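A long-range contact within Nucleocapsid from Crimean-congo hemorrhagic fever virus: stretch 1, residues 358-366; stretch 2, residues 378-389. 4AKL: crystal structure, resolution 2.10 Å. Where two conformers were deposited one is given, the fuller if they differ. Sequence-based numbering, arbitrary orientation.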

ATOM      1  N   LYS A 358     -20.182  -2.774  12.941  1.00 28.77           N
ATOM      2  CA  LYS A 358     -19.910  -1.945  11.761  1.00 29.34           C
ATOM      3  C   LYS A 358     -18.552  -2.285  11.177  1.00 27.86           C
ATOM      4  O   LYS A 358     -18.430  -2.283  10.000  1.00 27.55           O
ATOM      5  CB  LYS A 358     -20.043  -0.440  12.058  1.00 30.11           C
ATOM      6  CG  LYS A 358     -21.435  -0.038  12.426  1.00 34.43           C
ATOM      7  CD  LYS A 358     -21.457   1.414  12.832  1.00 39.02           C
ATOM      8  CE  LYS A 358     -22.793   1.840  13.383  1.00 42.38           C
ATOM      9  NZ  LYS A 358     -22.575   2.863  14.493  1.00 45.28           N
ATOM     10  N   LEU A 359     -17.547  -2.595  12.010  1.00 27.26           N
ATOM     11  CA  LEU A 359     -16.244  -3.007  11.473  1.00 26.58           C
ATOM     12  C   LEU A 359     -16.415  -4.387  10.812  1.00 26.96           C
ATOM     13  O   LEU A 359     -15.837  -4.660   9.767  1.00 25.67           O
ATOM     14  CB  LEU A 359     -15.169  -3.105  12.578  1.00 26.10           C
ATOM     15  CG  LEU A 359     -13.722  -3.144  12.077  1.00 25.80           C
ATOM     16  CD1 LEU A 359     -13.273  -1.771  11.449  1.00 23.74           C
ATOM     17  CD2 LEU A 359     -12.755  -3.556  13.184  1.00 26.85           C
ATOM     18  N   TYR A 360     -17.215  -5.257  11.448  1.00 27.30           N
ATOM     19  CA  TYR A 360     -17.369  -6.611  10.959  1.00 27.59           C
ATOM     20  C   TYR A 360     -17.957  -6.588   9.551  1.00 27.79           C
ATOM     21  O   TYR A 360     -17.512  -7.351   8.675  1.00 27.74           O
ATOM     22  CB  TYR A 360     -18.315  -7.448  11.858  1.00 28.86           C
ATOM     23  CG  TYR A 360     -18.379  -8.934  11.493  1.00 29.54           C
ATOM     24  CD1 TYR A 360     -19.164  -9.390  10.395  1.00 30.84           C
ATOM     25  CD2 TYR A 360     -17.668  -9.869  12.219  1.00 31.81           C
ATOM     26  CE1 TYR A 360     -19.200 -10.750  10.035  1.00 31.93           C
ATOM     27  CE2 TYR A 360     -17.719 -11.278  11.876  1.00 33.17           C
ATOM     28  CZ  TYR A 360     -18.480 -11.703  10.797  1.00 33.02           C
ATOM     29  OH  TYR A 360     -18.536 -13.072  10.468  1.00 31.89           O
ATOM     30  N   GLU A 361     -18.930  -5.730   9.323  1.00 28.28           N
ATOM     31  CA  GLU A 361     -19.606  -5.689   8.022  0.60 28.83           C
ATOM     32  C   GLU A 361     -18.691  -5.260   6.874  1.00 28.20           C
ATOM     33  O   GLU A 361     -19.009  -5.515   5.709  1.00 28.89           O
ATOM     34  CB  GLU A 361     -20.828  -4.821   8.075  0.60 29.61           C
ATOM     35  CG  GLU A 361     -21.730  -4.848   6.817  0.60 31.59           C
ATOM     36  CD  GLU A 361     -22.398  -6.239   6.475  0.60 32.59           C
ATOM     37  OE1 GLU A 361     -21.971  -7.329   6.961  0.60 32.66           O
ATOM     38  OE2 GLU A 361     -23.353  -6.213   5.697  0.60 33.08           O
ATOM     39  N   LEU A 362     -17.569  -4.652   7.208  1.00 27.12           N
ATOM     40  CA  LEU A 362     -16.539  -4.327   6.212  1.00 27.46           C
ATOM     41  C   LEU A 362     -15.741  -5.564   5.674  1.00 27.02           C
ATOM     42  O   LEU A 362     -15.207  -5.535   4.554  1.00 26.99           O
ATOM     43  CB  LEU A 362     -15.592  -3.270   6.761  1.00 25.77           C
ATOM     44  CG  LEU A 362     -16.239  -1.999   7.296  1.00 27.21           C
ATOM     45  CD1 LEU A 362     -15.142  -1.048   7.820  1.00 24.69           C
ATOM     46  CD2 LEU A 362     -17.145  -1.317   6.255  1.00 27.11           C
ATOM     47  N   PHE A 363     -15.673  -6.641   6.453  1.00 27.19           N
ATOM     48  CA  PHE A 363     -14.918  -7.825   6.040  1.00 26.94           C
ATOM     49  C   PHE A 363     -15.317  -8.367   4.696  1.00 27.63           C
ATOM     50  O   PHE A 363     -16.500  -8.563   4.429  1.00 28.43           O
ATOM     51  CB  PHE A 363     -15.040  -8.970   7.054  1.00 26.49           C
ATOM     52  CG  PHE A 363     -14.303  -8.752   8.351  1.00 26.60           C
ATOM     53  CD1 PHE A 363     -13.129  -8.121   8.412  1.00 28.33           C
ATOM     54  CD2 PHE A 363     -14.827  -9.271   9.548  1.00 30.63           C
ATOM     55  CE1 PHE A 363     -12.435  -7.941   9.636  1.00 29.97           C
ATOM     56  CE2 PHE A 363     -14.168  -9.087  10.746  1.00 31.19           C
ATOM     57  CZ  PHE A 363     -12.943  -8.420  10.778  1.00 30.62           C
ATOM     58  N   ALA A 364     -14.338  -8.648   3.856  1.00 27.24           N
ATOM     59  CA  ALA A 364     -14.636  -9.256   2.547  1.00 29.04           C
ATOM     60  C   ALA A 364     -14.254 -10.744   2.432  1.00 29.91           C
ATOM     61  O   ALA A 364     -14.293 -11.338   1.334  1.00 30.83           O
ATOM     62  CB  ALA A 364     -13.943  -8.443   1.422  1.00 28.58           C
ATOM     63  N   ASP A 365     -13.874 -11.346   3.540  1.00 30.55           N
ATOM     64  CA  ASP A 365     -13.329 -12.719   3.520  1.00 31.95           C
ATOM     65  C   ASP A 365     -14.183 -13.726   2.759  1.00 32.67           C
ATOM     66  O   ASP A 365     -13.662 -14.536   2.033  1.00 33.00           O
ATOM     67  CB  ASP A 365     -13.114 -13.264   4.946  1.00 32.19           C
ATOM     68  CG  ASP A 365     -12.184 -12.342   5.780  1.00 34.11           C
ATOM     69  OD1 ASP A 365     -12.573 -11.226   6.099  1.00 34.34           O
ATOM     70  OD2 ASP A 365     -11.053 -12.742   6.065  1.00 39.52           O
ATOM     71  N   ASP A 366     -15.480 -13.658   2.935  1.00 33.36           N
ATOM     72  CA  ASP A 366     -16.397 -14.642   2.377  1.00 35.24           C
ATOM     73  C   ASP A 366     -17.133 -14.163   1.168  1.00 35.48           C
ATOM     74  O   ASP A 366     -17.837 -14.961   0.527  1.00 36.54           O
ATOM     75  CB  ASP A 366     -17.417 -15.045   3.459  1.00 35.98           C
ATOM     76  CG  ASP A 366     -16.799 -15.926   4.544  1.00 38.58           C
ATOM     77  OD1 ASP A 366     -15.864 -16.722   4.245  1.00 42.86           O
ATOM     78  OD2 ASP A 366     -17.253 -15.837   5.689  1.00 42.14           O
ATOM     79  N   ALA A 378      -8.474  -0.611   0.141  1.00 26.55           N
ATOM     80  CA  ALA A 378      -9.337  -0.010   1.159  1.00 26.56           C
ATOM     81  C   ALA A 378     -10.345  -1.024   1.683  1.00 25.89           C
ATOM     82  O   ALA A 378     -11.189  -0.644   2.481  1.00 26.19           O
ATOM     83  CB  ALA A 378     -10.064   1.171   0.599  1.00 26.54           C
ATOM     84  N   VAL A 379     -10.257  -2.285   1.236  1.00 25.95           N
ATOM     85  CA  VAL A 379     -11.189  -3.322   1.655  1.00 26.18           C
ATOM     86  C   VAL A 379     -10.606  -4.139   2.826  1.00 25.94           C
ATOM     87  O   VAL A 379      -9.498  -4.703   2.726  1.00 26.37           O
ATOM     88  CB  VAL A 379     -11.581  -4.240   0.491  1.00 27.01           C
ATOM     89  CG1 VAL A 379     -12.590  -5.376   0.948  1.00 27.21           C
ATOM     90  CG2 VAL A 379     -12.165  -3.405  -0.657  1.00 26.12           C
ATOM     91  N   LEU A 380     -11.338  -4.158   3.940  1.00 25.33           N
ATOM     92  CA  LEU A 380     -10.971  -4.926   5.120  1.00 25.27           C
ATOM     93  C   LEU A 380     -11.157  -6.429   4.946  1.00 25.51           C
ATOM     94  O   LEU A 380     -12.013  -6.872   4.208  1.00 26.16           O
ATOM     95  CB  LEU A 380     -11.756  -4.452   6.335  1.00 25.54           C
ATOM     96  CG  LEU A 380     -11.288  -4.965   7.719  1.00 25.57           C
ATOM     97  CD1 LEU A 380      -9.803  -4.597   8.010  1.00 23.45           C
ATOM     98  CD2 LEU A 380     -12.172  -4.397   8.804  1.00 27.76           C
ATOM     99  N   THR A 381     -10.308  -7.181   5.624  1.00 25.94           N
ATOM    100  CA  THR A 381     -10.382  -8.641   5.753  1.00 26.47           C
ATOM    101  C   THR A 381      -9.877  -8.981   7.157  1.00 26.82           C
ATOM    102  O   THR A 381      -9.252  -8.125   7.833  1.00 25.71           O
ATOM    103  CB  THR A 381      -9.465  -9.451   4.760  1.00 27.11           C
ATOM    104  OG1 THR A 381      -8.109  -9.088   4.983  1.00 25.59           O
ATOM    105  CG2 THR A 381      -9.821  -9.207   3.311  1.00 26.60           C
ATOM    106  N   ALA A 382     -10.142 -10.226   7.595  1.00 27.35           N
ATOM    107  CA  ALA A 382      -9.655 -10.705   8.888  1.00 28.20           C
ATOM    108  C   ALA A 382      -8.129 -10.530   8.936  1.00 28.33           C
ATOM    109  O   ALA A 382      -7.620 -10.027   9.904  1.00 28.44           O
ATOM    110  CB  ALA A 382     -10.086 -12.216   9.161  1.00 28.48           C
ATOM    111  N   GLY A 383      -7.417 -10.899   7.867  1.00 29.11           N
ATOM    112  CA  GLY A 383      -5.989 -10.751   7.829  1.00 29.34           C
ATOM    113  C   GLY A 383      -5.530  -9.285   7.831  1.00 29.89           C
ATOM    114  O   GLY A 383      -4.446  -9.005   8.309  1.00 31.75           O
ATOM    115  N   ARG A 384      -6.347  -8.350   7.341  1.00 28.96           N
ATOM    116  CA  ARG A 384      -6.009  -6.891   7.399  1.00 27.37           C
ATOM    117  C   ARG A 384      -6.239  -6.241   8.741  1.00 27.21           C
ATOM    118  O   ARG A 384      -5.804  -5.132   8.956  1.00 25.84           O
ATOM    119  CB  ARG A 384      -6.717  -6.171   6.270  1.00 27.90           C
ATOM    120  CG  ARG A 384      -5.950  -6.416   4.943  1.00 28.11           C
ATOM    121  CD  ARG A 384      -6.693  -5.879   3.756  1.00 29.80           C
ATOM    122  NE  ARG A 384      -5.843  -5.866   2.578  1.00 31.46           N
ATOM    123  CZ  ARG A 384      -6.182  -5.415   1.392  1.00 31.11           C
ATOM    124  NH1 ARG A 384      -7.404  -4.893   1.161  1.00 30.15           N
ATOM    125  NH2 ARG A 384      -5.278  -5.491   0.418  1.00 32.91           N
ATOM    126  N   ILE A 385      -6.860  -6.951   9.697  1.00 26.55           N
ATOM    127  CA  ILE A 385      -7.016  -6.427  11.039  1.00 26.94           C
ATOM    128  C   ILE A 385      -5.608  -6.092  11.637  1.00 26.10           C
ATOM    129  O   ILE A 385      -5.459  -5.101  12.401  1.00 24.59           O
ATOM    130  CB  ILE A 385      -7.895  -7.369  11.929  1.00 27.84           C
ATOM    131  CG1 ILE A 385      -9.410  -7.162  11.610  1.00 28.82           C
ATOM    132  CG2 ILE A 385      -7.688  -7.104  13.405  1.00 30.29           C
ATOM    133  CD1 ILE A 385     -10.094  -5.841  12.158  1.00 31.08           C
ATOM    134  N   SER A 386      -4.606  -6.870  11.244  1.00 25.32           N
ATOM    135  CA  SER A 386      -3.223  -6.621  11.629  1.00 26.39           C
ATOM    136  C   SER A 386      -2.672  -5.219  11.181  1.00 26.04           C
ATOM    137  O   SER A 386      -1.825  -4.680  11.851  1.00 26.00           O
ATOM    138  CB  SER A 386      -2.285  -7.749  11.132  1.00 26.70           C
ATOM    139  OG  SER A 386      -2.270  -7.844   9.714  1.00 27.76           O
ATOM    140  N   GLU A 387      -3.199  -4.647  10.081  1.00 25.67           N
ATOM    141  CA  GLU A 387      -2.829  -3.297   9.613  1.00 26.10           C
ATOM    142  C   GLU A 387      -3.287  -2.294  10.656  1.00 26.13           C
ATOM    143  O   GLU A 387      -2.528  -1.446  11.075  1.00 27.21           O
ATOM    144  CB  GLU A 387      -3.490  -2.950   8.269  1.00 26.25           C
ATOM    145  CG  GLU A 387      -3.185  -3.891   7.101  1.00 27.66           C
ATOM    146  CD  GLU A 387      -1.832  -3.660   6.525  1.00 30.61           C
ATOM    147  OE1 GLU A 387      -1.498  -2.514   6.336  1.00 32.98           O
ATOM    148  OE2 GLU A 387      -1.108  -4.618   6.237  1.00 33.80           O
ATOM    149  N   MET A 388      -4.543  -2.420  11.074  1.00 24.74           N
ATOM    150  CA  MET A 388      -5.069  -1.586  12.159  1.00 24.76           C
ATOM    151  C   MET A 388      -4.309  -1.839  13.455  1.00 25.28           C
ATOM    152  O   MET A 388      -4.042  -0.894  14.197  1.00 25.41           O
ATOM    153  CB  MET A 388      -6.563  -1.866  12.383  1.00 24.64           C
ATOM    154  CG  MET A 388      -7.424  -1.629  11.194  1.00 23.60           C
ATOM    155  SD  MET A 388      -9.214  -1.862  11.528  1.00 26.17           S
ATOM    156  CE  MET A 388      -9.491  -0.349  12.388  1.00 24.54           C
ATOM    157  N   GLY A 389      -3.933  -3.102  13.719  1.00 24.61           N
ATOM    158  CA  GLY A 389      -3.247  -3.454  14.947  1.00 25.16           C
ATOM    159  C   GLY A 389      -1.860  -2.774  15.050  1.00 26.12           C
ATOM    160  O   GLY A 389      -1.496  -2.307  16.101  1.00 26.66           O
TER
HETATM  161  O   HOH W   1      -8.494 -12.750   5.764  1.00 30.39           O

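How do the two backbones meet? Stretch 1 begins in a helix, and a type I turn spans Y360 to F363; beyond it the chain passes the extended segment of stretch 2, with the CA atoms of F363 and T381 4.6 Å apart. A single backbone hydrogen bond joins them, from A364 N to L380 O at 2.9 Å. The same carbonyl receives a CA-H...O contact, F363 CA to L380 O at 3.6 Å.

Which side chains fill the apolar part of the contact? L380 points toward stretch 1, and with chi1 t and chi2 p its CD2 lies 3.8 Å from L359 CG and 3.6 Å from F363 CE1. L359 adopts the same t, p rotamer; its CD2 meets I385 CD1 at 3.7 Å, and its CD1 approaches M388 SD at 4.1 Å. Farther along, A364 CB packs against V379 CG1 at 3.4 Å.

Why does the F363 ring reach stretch 2 when its CA-to-CB bond points sideways? Its m rotamer, chi1 -72°, brings the end of the side chain nearer, so that F363 CE1 lies 3.7 Å from I385 CG1, which sits at the ring edge. F363 CD1 comes 3.6 Å from T381 C, putting the ring against backbone as well as side chains.

What does D365 do at the polar end? Chi1 m carries its carboxylate to the start of the A382-I385 turn, where A382 N donates to both D365 OD1 (3.0 Å) and D365 OD2 (3.1 Å). A water extends the link, donating to D365 OD2 at 2.6 Å and accepting from G383 N at 3.0 Å. Within stretch 2, T381 in the p rotamer places OG1 3.0 Å from R384 N, which donates a hydrogen bond to it.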